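Local coordinates for sugar ABC transporter (Agrobacterium radiobacter, PDB 4RXT), which binds a pentose sugar, here arabinopyranose, in the cleft between its two lobes and probably hands it to an ABC-type importer, at residues 80-83 and 84-87; 106-109 and 110-113; 172-176 and 177-181; 249-252 and 253-257; 279-282 and 283-286. One frame throughout, in Å; residues are numbered along the deposited sequence. Where two conformers were deposited one is given.

Contact 1 of 5, residues 80-83 and 84-87; sequences VDEA and AKSV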
loop_
_atom_site.group_PDB
_atom_site.type_symbol
_atom_site.label_atom_id
_atom_site.label_comp_id
_atom_site.label_asym_id
_atom_site.label_seq_id
_atom_site.Cartn_x
_atom_site.Cartn_y
_atom_site.Cartn_z
ATOM N N VAL A 80 12.514 10.824 11.289
ATOM C CA VAL A 80 11.441 11.800 11.239
ATOM C C VAL A 80 11.512 12.776 12.413
ATOM O O VAL A 80 11.313 13.978 12.206
ATOM C CB VAL A 80 10.065 11.143 11.100
ATOM C CG1 VAL A 80 8.952 12.151 11.310
ATOM C CG2 VAL A 80 9.961 10.482 9.722
ATOM N N ASP A 81 11.820 12.279 13.617
ATOM C CA ASP A 81 11.955 13.168 14.787
ATOM C C ASP A 81 13.027 14.230 14.482
ATOM O O ASP A 81 12.856 15.420 14.779
ATOM C CB ASP A 81 12.373 12.391 16.051
ATOM C CG ASP A 81 11.235 11.587 16.699
ATOM O OD1 ASP A 81 10.038 11.860 16.452
ATOM O OD2 ASP A 81 11.581 10.657 17.474
ATOM N N GLU A 82 14.147 13.781 13.907
ATOM C CA GLU A 82 15.259 14.676 13.609
ATOM C C GLU A 82 14.881 15.717 12.571
ATOM O O GLU A 82 15.167 16.915 12.740
ATOM C CB GLU A 82 16.514 13.898 13.197
ATOM C CG GLU A 82 17.117 13.062 14.322
ATOM C CD GLU A 82 17.512 13.906 15.511
ATOM O OE1 GLU A 82 18.125 14.970 15.286
ATOM O OE2 GLU A 82 17.198 13.525 16.655
ATOM N N ALA A 83 14.289 15.245 11.463
ATOM C CA ALA A 83 13.824 16.138 10.411
ATOM C C ALA A 83 12.866 17.213 10.924
ATOM O O ALA A 83 12.965 18.385 10.546
ATOM C CB ALA A 83 13.155 15.343 9.303
ATOM N N ALA A 84 11.972 16.798 11.810
ATOM C CA ALA A 84 10.922 17.656 12.333
ATOM C C ALA A 84 11.450 18.822 13.156
ATOM O O ALA A 84 10.720 19.798 13.361
ATOM C CB ALA A 84 9.915 16.842 13.151
ATOM N N LYS A 85 12.682 18.696 13.661
ATOM C CA LYS A 85 13.338 19.791 14.417
ATOM C C LYS A 85 13.596 21.033 13.584
ATOM O O LYS A 85 13.751 22.119 14.115
ATOM C CB LYS A 85 14.636 19.332 15.062
ATOM C CG LYS A 85 14.375 18.308 16.143
ATOM C CD LYS A 85 15.624 17.695 16.717
ATOM C CE LYS A 85 15.252 16.613 17.726
ATOM N NZ LYS A 85 16.390 16.284 18.655
ATOM N N SER A 86 13.647 20.863 12.275
ATOM C CA SER A 86 13.815 22.009 11.376
ATOM C C SER A 86 12.815 22.186 10.214
ATOM O O SER A 86 12.732 23.265 9.638
ATOM C CB SER A 86 15.235 21.972 10.811
ATOM O OG SER A 86 15.391 20.937 9.862
ATOM N N VAL A 87 12.080 21.134 9.857
ATOM C CA VAL A 87 11.135 21.141 8.733
ATOM C C VAL A 87 9.829 20.429 9.139
ATOM O O VAL A 87 9.887 19.339 9.696
ATOM C CB VAL A 87 11.748 20.380 7.517
ATOM C CG1 VAL A 87 10.812 20.385 6.316
ATOM C CG2 VAL A 87 13.086 20.988 7.103
HETATM O O HOH W 1 16.543 19.028 11.344
#

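Contact 2 of 5, residues 106-109 and 110-113; sequences TTDN and TQGG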
loop_
_atom_site.group_PDB
_atom_site.type_symbol
_atom_site.label_atom_id
_atom_site.label_comp_id
_atom_site.label_asym_id
_atom_site.label_seq_id
_atom_site.Cartn_x
_atom_site.Cartn_y
_atom_site.Cartn_z
ATOM N N THR A 106 -3.765 8.596 4.921
ATOM C CA THR A 106 -3.558 7.151 4.785
ATOM C C THR A 106 -4.854 6.361 4.686
ATOM O O THR A 106 -5.889 6.786 5.198
ATOM C CB THR A 106 -2.705 6.610 5.970
ATOM O OG1 THR A 106 -2.407 5.223 5.777
ATOM C CG2 THR A 106 -3.413 6.790 7.309
ATOM N N THR A 107 -4.772 5.203 4.032
ATOM C CA THR A 107 -5.770 4.175 4.234
ATOM C C THR A 107 -5.781 3.766 5.732
ATOM O O THR A 107 -4.747 3.789 6.405
ATOM C CB THR A 107 -5.413 2.950 3.366
ATOM O OG1 THR A 107 -5.261 3.403 2.012
ATOM C CG2 THR A 107 -6.460 1.806 3.458
ATOM N N ASP A 108 -6.946 3.360 6.230
ATOM C CA ASP A 108 -7.051 2.634 7.494
ATOM C C ASP A 108 -6.618 1.195 7.159
ATOM O O ASP A 108 -7.379 0.376 6.686
ATOM C CB ASP A 108 -8.482 2.707 8.033
ATOM C CG ASP A 108 -8.683 1.933 9.342
ATOM O OD1 ASP A 108 -7.838 1.032 9.734
ATOM O OD2 ASP A 108 -9.745 2.204 9.957
ATOM N N ASN A 109 -5.348 0.933 7.391
ATOM C CA ASN A 109 -4.757 -0.324 6.942
ATOM C C ASN A 109 -5.209 -1.560 7.701
ATOM O O ASN A 109 -5.303 -2.631 7.136
ATOM C CB ASN A 109 -3.246 -0.240 6.863
ATOM C CG ASN A 109 -2.817 0.596 5.677
ATOM O OD1 ASN A 109 -3.087 0.219 4.528
ATOM N ND2 ASN A 109 -2.193 1.746 5.937
ATOM N N THR A 110 -5.574 -1.394 8.957
ATOM C CA THR A 110 -6.112 -2.513 9.704
ATOM C C THR A 110 -7.477 -2.909 9.120
ATOM O O THR A 110 -7.760 -4.119 8.871
ATOM C CB THR A 110 -6.204 -2.190 11.187
ATOM O OG1 THR A 110 -4.906 -1.772 11.648
ATOM C CG2 THR A 110 -6.624 -3.425 11.922
ATOM N N GLN A 111 -8.317 -1.904 8.870
ATOM C CA GLN A 111 -9.605 -2.141 8.237
ATOM C C GLN A 111 -9.416 -2.749 6.840
ATOM O O GLN A 111 -10.198 -3.597 6.397
ATOM C CB GLN A 111 -10.421 -0.858 8.153
ATOM C CG GLN A 111 -11.845 -1.033 7.653
ATOM C CD GLN A 111 -12.555 0.309 7.473
ATOM O OE1 GLN A 111 -13.485 0.629 8.226
ATOM N NE2 GLN A 111 -12.103 1.109 6.490
ATOM N N GLY A 112 -8.377 -2.311 6.148
ATOM C CA GLY A 112 -8.082 -2.843 4.811
ATOM C C GLY A 112 -7.794 -4.346 4.875
ATOM O O GLY A 112 -8.241 -5.122 4.026
ATOM N N GLY A 113 -7.081 -4.784 5.913
ATOM C CA GLY A 113 -6.868 -6.217 6.132
ATOM C C GLY A 113 -8.173 -6.960 6.458
ATOM O O GLY A 113 -8.411 -8.094 5.973
HETATM O O HOH W 2 -5.064 0.824 10.918
HETATM O O HOH W 3 -9.736 0.979 5.049
#

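Contact 3 of 5, residues 172-176 and 177-181; sequences YADGQ and ATTGL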
loop_
_atom_site.group_PDB
_atom_site.type_symbol
_atom_site.label_atom_id
_atom_site.label_comp_id
_atom_site.label_asym_id
_atom_site.label_seq_id
_atom_site.Cartn_x
_atom_site.Cartn_y
_atom_site.Cartn_z
ATOM N N TYR A 172 6.917 -13.720 4.071
ATOM C CA TYR A 172 7.420 -12.419 3.634
ATOM C C TYR A 172 8.354 -12.610 2.489
ATOM O O TYR A 172 9.166 -13.534 2.482
ATOM C CB TYR A 172 8.204 -11.734 4.758
ATOM C CG TYR A 172 7.328 -11.250 5.923
ATOM C CD1 TYR A 172 6.998 -12.089 6.990
ATOM C CD2 TYR A 172 6.832 -9.965 5.933
ATOM C CE1 TYR A 172 6.201 -11.645 8.033
ATOM C CE2 TYR A 172 6.058 -9.515 6.961
ATOM C CZ TYR A 172 5.763 -10.347 8.026
ATOM O OH TYR A 172 4.975 -9.843 9.064
ATOM N N ALA A 173 8.256 -11.686 1.557
ATOM C CA ALA A 173 9.131 -11.664 0.397
ATOM C C ALA A 173 10.263 -10.638 0.687
ATOM O O ALA A 173 10.516 -10.262 1.863
ATOM C CB ALA A 173 8.322 -11.357 -0.899
ATOM N N ASP A 174 10.992 -10.278 -0.377
ATOM C CA ASP A 174 12.124 -9.348 -0.356
ATOM C C ASP A 174 11.837 -8.128 -1.246
ATOM O O ASP A 174 12.745 -7.542 -1.868
ATOM C CB ASP A 174 13.383 -10.058 -0.867
ATOM C CG ASP A 174 13.253 -10.543 -2.278
ATOM O OD1 ASP A 174 12.156 -10.430 -2.888
ATOM O OD2 ASP A 174 14.290 -11.039 -2.764
ATOM N N GLY A 175 10.566 -7.765 -1.332
ATOM C CA GLY A 175 10.175 -6.639 -2.119
ATOM C C GLY A 175 10.033 -6.849 -3.611
ATOM O O GLY A 175 9.682 -5.913 -4.279
ATOM N N GLN A 176 10.274 -8.054 -4.115
ATOM C CA GLN A 176 10.149 -8.322 -5.550
ATOM C C GLN A 176 8.973 -9.239 -5.898
ATOM O O GLN A 176 8.760 -10.285 -5.291
ATOM C CB GLN A 176 11.425 -8.944 -6.099
ATOM C CG GLN A 176 12.684 -8.232 -5.692
ATOM C CD GLN A 176 13.899 -8.955 -6.200
ATOM O OE1 GLN A 176 14.359 -8.715 -7.303
ATOM N NE2 GLN A 176 14.420 -9.856 -5.395
ATOM N N ALA A 177 8.227 -8.835 -6.933
ATOM C CA ALA A 177 7.092 -9.606 -7.417
ATOM C C ALA A 177 7.506 -11.029 -7.733
ATOM O O ALA A 177 6.756 -11.980 -7.483
ATOM C CB ALA A 177 6.440 -8.944 -8.638
ATOM N N THR A 178 8.689 -11.194 -8.309
ATOM C CA THR A 178 9.121 -12.538 -8.689
ATOM C C THR A 178 9.293 -13.458 -7.479
ATOM O O THR A 178 9.075 -14.632 -7.562
ATOM C CB THR A 178 10.442 -12.508 -9.489
ATOM O OG1 THR A 178 11.398 -11.735 -8.767
ATOM C CG2 THR A 178 10.215 -11.913 -10.877
ATOM N N THR A 179 9.700 -12.879 -6.365
ATOM C CA THR A 179 9.779 -13.639 -5.127
ATOM C C THR A 179 8.388 -14.065 -4.616
ATOM O O THR A 179 8.213 -15.193 -4.181
ATOM C CB THR A 179 10.549 -12.848 -4.075
ATOM O OG1 THR A 179 11.809 -12.439 -4.623
ATOM C CG2 THR A 179 10.783 -13.730 -2.852
ATOM N N GLY A 180 7.419 -13.159 -4.720
ATOM C CA GLY A 180 5.995 -13.489 -4.510
ATOM C C GLY A 180 5.521 -14.688 -5.336
ATOM O O GLY A 180 4.857 -15.620 -4.852
ATOM N N LEU A 181 5.855 -14.615 -6.617
ATOM C CA LEU A 181 5.556 -15.687 -7.524
ATOM C C LEU A 181 6.133 -17.044 -7.051
ATOM O O LEU A 181 5.434 -18.060 -6.988
ATOM C CB LEU A 181 6.023 -15.266 -8.928
ATOM C CG LEU A 181 5.506 -16.094 -10.105
ATOM C CD1 LEU A 181 5.751 -15.361 -11.415
ATOM C CD2 LEU A 181 6.151 -17.442 -10.213
#

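Contact 4 of 5, residues 249-252 and 253-257; sequences PYRM and GYDGI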
loop_
_atom_site.group_PDB
_atom_site.type_symbol
_atom_site.label_atom_id
_atom_site.label_comp_id
_atom_site.label_asym_id
_atom_site.label_seq_id
_atom_site.Cartn_x
_atom_site.Cartn_y
_atom_site.Cartn_z
ATOM N N PRO A 249 -4.058 6.496 -3.715
ATOM C CA PRO A 249 -2.729 7.067 -3.718
ATOM C C PRO A 249 -2.649 8.453 -4.366
ATOM O O PRO A 249 -1.865 9.269 -3.911
ATOM C CB PRO A 249 -1.891 6.047 -4.518
ATOM C CG PRO A 249 -2.898 5.245 -5.312
ATOM C CD PRO A 249 -4.073 5.178 -4.349
ATOM N N TYR A 250 -3.429 8.705 -5.427
ATOM C CA TYR A 250 -3.422 10.034 -6.066
ATOM C C TYR A 250 -3.742 11.122 -5.050
ATOM O O TYR A 250 -3.042 12.134 -4.956
ATOM C CB TYR A 250 -4.399 10.093 -7.228
ATOM C CG TYR A 250 -4.280 11.356 -8.053
ATOM C CD1 TYR A 250 -3.407 11.406 -9.113
ATOM C CD2 TYR A 250 -5.033 12.492 -7.743
ATOM C CE1 TYR A 250 -3.300 12.552 -9.913
ATOM C CE2 TYR A 250 -4.934 13.650 -8.497
ATOM C CZ TYR A 250 -4.070 13.692 -9.580
ATOM O OH TYR A 250 -3.998 14.845 -10.329
ATOM N N ARG A 251 -4.781 10.886 -4.248
ATOM C CA ARG A 251 -5.160 11.857 -3.214
ATOM C C ARG A 251 -4.097 12.004 -2.140
ATOM O O ARG A 251 -3.858 13.101 -1.680
ATOM C CB ARG A 251 -6.514 11.493 -2.596
ATOM C CG ARG A 251 -6.926 12.427 -1.473
ATOM C CD ARG A 251 -8.196 11.993 -0.818
ATOM N NE ARG A 251 -8.577 12.940 0.212
ATOM C CZ ARG A 251 -9.566 12.735 1.075
ATOM N NH1 ARG A 251 -10.271 11.611 1.033
ATOM N NH2 ARG A 251 -9.864 13.665 1.961
ATOM N N MET A 252 -3.492 10.888 -1.711
ATOM C CA MET A 252 -2.382 10.973 -0.756
ATOM C C MET A 252 -1.289 11.944 -1.257
ATOM O O MET A 252 -0.771 12.777 -0.488
ATOM C CB MET A 252 -1.792 9.590 -0.408
ATOM C CG MET A 252 -2.679 8.673 0.447
ATOM S SD MET A 252 -1.814 7.051 0.656
ATOM C CE MET A 252 -3.172 5.927 0.294
ATOM N N GLY A 253 -0.937 11.863 -2.539
ATOM C CA GLY A 253 0.045 12.763 -3.135
ATOM C C GLY A 253 -0.445 14.203 -3.230
ATOM O O GLY A 253 0.238 15.134 -2.807
ATOM N N TYR A 254 -1.659 14.358 -3.749
ATOM C CA TYR A 254 -2.233 15.678 -3.986
ATOM C C TYR A 254 -2.484 16.416 -2.677
ATOM O O TYR A 254 -2.011 17.546 -2.471
ATOM C CB TYR A 254 -3.516 15.576 -4.823
ATOM C CG TYR A 254 -3.970 16.928 -5.331
ATOM C CD1 TYR A 254 -4.647 17.811 -4.504
ATOM C CD2 TYR A 254 -3.640 17.352 -6.620
ATOM C CE1 TYR A 254 -5.023 19.065 -4.959
ATOM C CE2 TYR A 254 -4.023 18.596 -7.094
ATOM C CZ TYR A 254 -4.712 19.449 -6.266
ATOM O OH TYR A 254 -5.040 20.689 -6.765
ATOM N N ASP A 255 -3.299 15.795 -1.827
ATOM C CA ASP A 255 -3.695 16.400 -0.591
ATOM C C ASP A 255 -2.518 16.387 0.384
ATOM O O ASP A 255 -2.492 17.198 1.306
ATOM C CB ASP A 255 -4.921 15.739 0.007
ATOM C CG ASP A 255 -6.206 16.175 -0.669
ATOM O OD1 ASP A 255 -6.185 17.122 -1.488
ATOM O OD2 ASP A 255 -7.254 15.594 -0.351
ATOM N N GLY A 256 -1.546 15.500 0.186
ATOM C CA GLY A 256 -0.291 15.601 0.946
ATOM C C GLY A 256 0.431 16.914 0.732
ATOM O O GLY A 256 0.803 17.607 1.679
ATOM N N ILE A 257 0.687 17.229 -0.535
ATOM C CA ILE A 257 1.282 18.511 -0.891
ATOM C C ILE A 257 0.420 19.695 -0.458
ATOM O O ILE A 257 0.913 20.639 0.142
ATOM C CB ILE A 257 1.584 18.597 -2.387
ATOM C CG1 ILE A 257 2.642 17.568 -2.765
ATOM C CG2 ILE A 257 1.993 20.028 -2.768
ATOM C CD1 ILE A 257 4.012 17.711 -2.115
#

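Contact 5 of 5, residues 279-282 and 283-286; sequences LVTK and ANMS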
loop_
_atom_site.group_PDB
_atom_site.type_symbol
_atom_site.label_atom_id
_atom_site.label_comp_id
_atom_site.label_asym_id
_atom_site.label_seq_id
_atom_site.Cartn_x
_atom_site.Cartn_y
_atom_site.Cartn_z
ATOM N N LEU A 279 -12.967 -2.751 -1.658
ATOM C CA LEU A 279 -12.789 -4.054 -2.302
ATOM C C LEU A 279 -13.392 -4.014 -3.701
ATOM O O LEU A 279 -14.588 -3.839 -3.888
ATOM C CB LEU A 279 -13.410 -5.166 -1.472
ATOM C CG LEU A 279 -13.179 -6.561 -2.068
ATOM C CD1 LEU A 279 -11.707 -6.968 -2.072
ATOM C CD2 LEU A 279 -14.061 -7.585 -1.387
ATOM N N VAL A 280 -12.510 -4.244 -4.662
ATOM C CA VAL A 280 -12.886 -4.214 -6.072
ATOM C C VAL A 280 -12.893 -5.621 -6.611
ATOM O O VAL A 280 -11.914 -6.361 -6.441
ATOM C CB VAL A 280 -11.919 -3.334 -6.864
ATOM C CG1 VAL A 280 -12.256 -3.357 -8.363
ATOM C CG2 VAL A 280 -11.962 -1.920 -6.326
ATOM N N THR A 281 -14.006 -5.972 -7.283
ATOM C CA THR A 281 -14.187 -7.275 -7.900
ATOM C C THR A 281 -14.689 -7.078 -9.320
ATOM O O THR A 281 -14.958 -5.960 -9.729
ATOM C CB THR A 281 -15.225 -8.110 -7.153
ATOM O OG1 THR A 281 -16.509 -7.495 -7.319
ATOM C CG2 THR A 281 -14.833 -8.274 -5.691
ATOM N N LYS A 282 -14.826 -8.175 -10.064
ATOM C CA LYS A 282 -15.519 -8.122 -11.375
ATOM C C LYS A 282 -16.892 -7.473 -11.290
ATOM O O LYS A 282 -17.273 -6.709 -12.142
ATOM C CB LYS A 282 -15.673 -9.526 -11.947
ATOM C CG LYS A 282 -14.392 -10.041 -12.538
ATOM C CD LYS A 282 -14.606 -11.335 -13.315
ATOM C CE LYS A 282 -15.545 -12.306 -12.612
ATOM N NZ LYS A 282 -15.536 -13.654 -13.268
ATOM N N ALA A 283 -17.593 -7.767 -10.203
ATOM C CA ALA A 283 -18.965 -7.303 -9.989
ATOM C C ALA A 283 -19.080 -5.772 -9.828
ATOM O O ALA A 283 -20.154 -5.164 -10.132
ATOM C CB ALA A 283 -19.543 -8.016 -8.769
ATOM N N ASN A 284 -18.018 -5.141 -9.345
ATOM C CA ASN A 284 -18.084 -3.688 -9.111
ATOM C C ASN A 284 -17.010 -2.787 -9.748
ATOM O O ASN A 284 -17.006 -1.555 -9.537
ATOM C CB ASN A 284 -18.169 -3.415 -7.612
ATOM C CG ASN A 284 -16.842 -3.632 -6.903
ATOM O OD1 ASN A 284 -15.844 -3.904 -7.523
ATOM N ND2 ASN A 284 -16.843 -3.478 -5.620
ATOM N N MET A 285 -16.137 -3.367 -10.567
ATOM C CA MET A 285 -15.027 -2.612 -11.129
ATOM C C MET A 285 -15.479 -1.527 -12.106
ATOM O O MET A 285 -14.748 -0.586 -12.382
ATOM C CB MET A 285 -13.980 -3.533 -11.784
ATOM C CG MET A 285 -14.456 -4.382 -12.954
ATOM S SD MET A 285 -13.213 -5.534 -13.649
ATOM C CE MET A 285 -11.900 -4.471 -14.054
ATOM N N SER A 286 -16.716 -1.614 -12.584
ATOM C CA SER A 286 -17.259 -0.557 -13.438
ATOM C C SER A 286 -18.086 0.489 -12.684
ATOM O O SER A 286 -18.598 1.420 -13.304
ATOM C CB SER A 286 -18.133 -1.173 -14.540
ATOM O OG SER A 286 -19.376 -1.638 -14.011
HETATM O O HOH W 4 -18.494 -4.265 -12.741
#

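Contact 1 of 5, residues 80-83 and 84-87
Ala83 O is the tight point of this helix end, for it accepts two backbone hydrogen bonds: Ser86 N reaches it at 3.1 Å and Val87 N at 3.0 Å. Val87 N lies in the plane of that carbonyl, while Ser86 N sits above it, and this split accompanies the loss of regular helical bonding. Earlier in the helix the bonding is still regular, with Ala84 N bonded to Val80 O at 2.9 Å. Lys85 N has already shifted, bonding mainly to Glu82 O at 3.2 Å and only weakly to Asp81 O.

The outward side is looser. Glu82 and Lys85 run side by side in the same direction, and their charged ends form a long salt bridge of 3.5 Å from Glu82 OE2 to Lys85 NZ. Glu82 bends at its second torsion (chi2 -59°), whereas Lys85 stays extended and lays its methylenes past Asp81 O on the way. A water donates to Glu82 O at 2.9 Å and also lies 2.7 Å from Ser86 OG, spanning the last turn from outside.

Inward, Ala83 packs on Val59 of helix 48-60 and Val80 rests against Phe101. Asp81 OD1, hydrogen-bonded to Ser98 OG, links the helix to the neighbouring loop. Helix 77-84 thus ends beside helix 48-60 and the loop before strand 103-106, and the chain turns here into strand 89-92.

Contact 2 of 5, residues 106-109 and 110-113
Asp108 OD1 is held by two groups: Gln111 N donates to it at 3.1 Å along an almost straight line (171°), and a water donates at 3.0 Å. This is the N-cap of helix 109-128, with the aspartate side chain accepting from the amide three residues on. Gln111 N stands well above the carboxylate plane (61° out of it). Asp108 CG also lies only 3.5 Å from Gln111 CB. With CG anti to the backbone N (chi1 178°), the carboxylate swings forward over the first turn. The same water accepts from Thr110 N, so that amide is served through it. A negative group here would probably interact favourably with the helix dipole.

The backbone takes over at once: Gly112 N bonds to Asp108 O at 2.9 Å and Gly113 N to Asn109 O at 3.0 Å.

The Asn109 amide lies by the sugar site. Its OD1 accepts from Arg150 NE, and its ND2 makes a weak bond to Asp93 O; Arg150 and Asp93 both bind the sugar, which makes Asn109 a second-shell residue. Thr107 OG1 is likewise bonded to Gln247 OE1, another sugar ligand. Before the cap, Thr106 belongs to strand 103-106 and bonds through its backbone to Val273 and Thr275.

A second water donates to Asp108 O and accepts from Gln111 NE2 at 2.8 Å, tying the end of the extended glutamine back to the cap residue's carbonyl.

Contact 3 of 5, residues 172-176 and 177-181
Thr179 OG1 and Gln176 N both donate to Asp174 OD1, and they reach it from opposite faces of the carboxylate plane. The hydroxyl bond is the shorter, 2.7 Å from Thr179 OG1 to Asp174 OD1, and it uses the syn side of that oxygen. The amide bond, 3.3 Å from Gln176 N to Asp174 OD1, closes an Asx turn. Asp174 holds its CG between its own backbone N and carbonyl carbon (chi1 61°), which brings the carboxylate round to Gln176 N and the first helical turn. Between the two ends of the turn, Gly175 takes a positive phi of 81°, a conformation that suits glycine.

Gln176 stands at the N-cap; in the conformer given, its amide lies near Asp174 OD2, a doubtful bond because the residue was modelled twice. Its carbonyl starts the helix: Gly180 N bonds to Gln176 O at 3.2 Å, nearly straight, and Thr179 N adds a weak bond. On its other branch, Thr179 CG2 packs on Ala173 CB at 3.9 Å, so one threonine joins a polar bond and a methyl contact.

The loop carries the chain from strand 165-172, at the border of its sheet, into helix 177-190. Ala173 and Gly175 are tied by backbone bonds to Thr139 and Asn140, and Ala173 and Ala177 lean on Met204 and Ile203 of helix 202-214.

Contact 4 of 5, residues 249-252 and 253-257
The Arg251 guanidinium receives Asp255 OD2 at its edge, close to its own plane, while the two flat groups stand 84° apart, almost perpendicular. The other carboxylate oxygen, Asp255 OD1, lies at the edge of the Tyr254 ring, in the plane of that ring. The first pair is a salt bridge between residues four apart along helix 249-264. Arg251 NE donates to Asp255 OD2 at 3.0 Å with an angle of 158°, meeting the anti side of the carboxylate oxygen. Arg251, with CG anti to the backbone N (chi1 177°) and the chain extended to NE, places NE beside the carboxylate one turn further on.

The next flat pair is Tyr250 and Tyr254, also one turn apart. They touch only lightly and obliquely, Tyr250 CE2 lying 4.3 Å from Tyr254 CD2. The polar end of Tyr254 has its partner elsewhere, in Asp32 OD2 of helix 17-33, and Tyr250 packs on Lys28 of that same helix.

Regular backbone bonds carry the turn: Gly253 N to Pro249 O at 3.1 Å, Tyr254 N to Tyr250 O at 2.9 Å and Asp255 N to Arg251 O at 2.8 Å. At the start of the helix, Asp248 OD1 accepts from Arg251 N. Met252 faces the protein interior and packs on Tyr18 and Asp93, both residues of the sugar pocket.

Arg251 CG also lies within 3.4 Å of Asp255 OD2, the oxygen bound to NE.

Contact 5 of 5, residues 279-282 and 283-286
Strand 278-280, the antiparallel border strand of the second sheet, runs here into a tight turn that Asn284 ties back to it. The Asn284 side-chain amide does this with both ends: ND2 donates to Leu279 O at 2.9 Å, and OD1 accepts from Thr281 N at 2.8 Å. Both bonds are nearly straight at 170°. ND2 lies in the plane of the Leu279 carbonyl, while Thr281 N comes to OD1 from above the asparagine's carbonyl plane. The amide thus bonds to the C=O and the N-H on either side of Val280, much as a peptide group would. Asn284 manages it by setting CG between its backbone N and carbonyl carbon (chi1 74°), which folds the amide back over the chain.

Thr281 answers from its side. Its carbonyl O takes Asn284 N at 3.2 Å, with a weak bond from Met285 N besides, and its OG1 has weak bonds from Ala283 N at 3.1 Å and from Asn284 N. Alongside these bonds, Val280 CG1 meets Met285 CB at 3.8 Å, the two side chains crossing at about a right angle. Val280 goes on to pack on Leu236 and Ile290. At the far end a water donates to Lys282 O at 2.8 Å and accepts from Ser286 N.

The bond from Asn284 N to Thr281 O closes a type I beta turn over Thr281-Asn284, which leads the chain out of the edge strand toward helix 288-294 with the asparagine amide bound to the strand backbone.

Overall arrangement
Contacts 2 and 4 lie nearest the sugar, with Asn109 about 5 Å and Met252 about 6 Å from it by side chain. They touch each other, Thr107 OG1 to Met252 CE at 3.7 Å, although their centres are 17 Å apart. Contact 2 lies where the chain leaves the parallel sheet, contact 4 just after it returns, as in periplasmic sugar-binding proteins with three hinge strands. Contact 5 follows the third crossing, its nearest atoms about 7 Å from contact 2. Contacts 1 and 5 lie on opposite sides of the chain's centre, their own centres 41 Å apart. Contact 3 begins a helix of the second lobe, with Gly175 about 9 Å from the sugar.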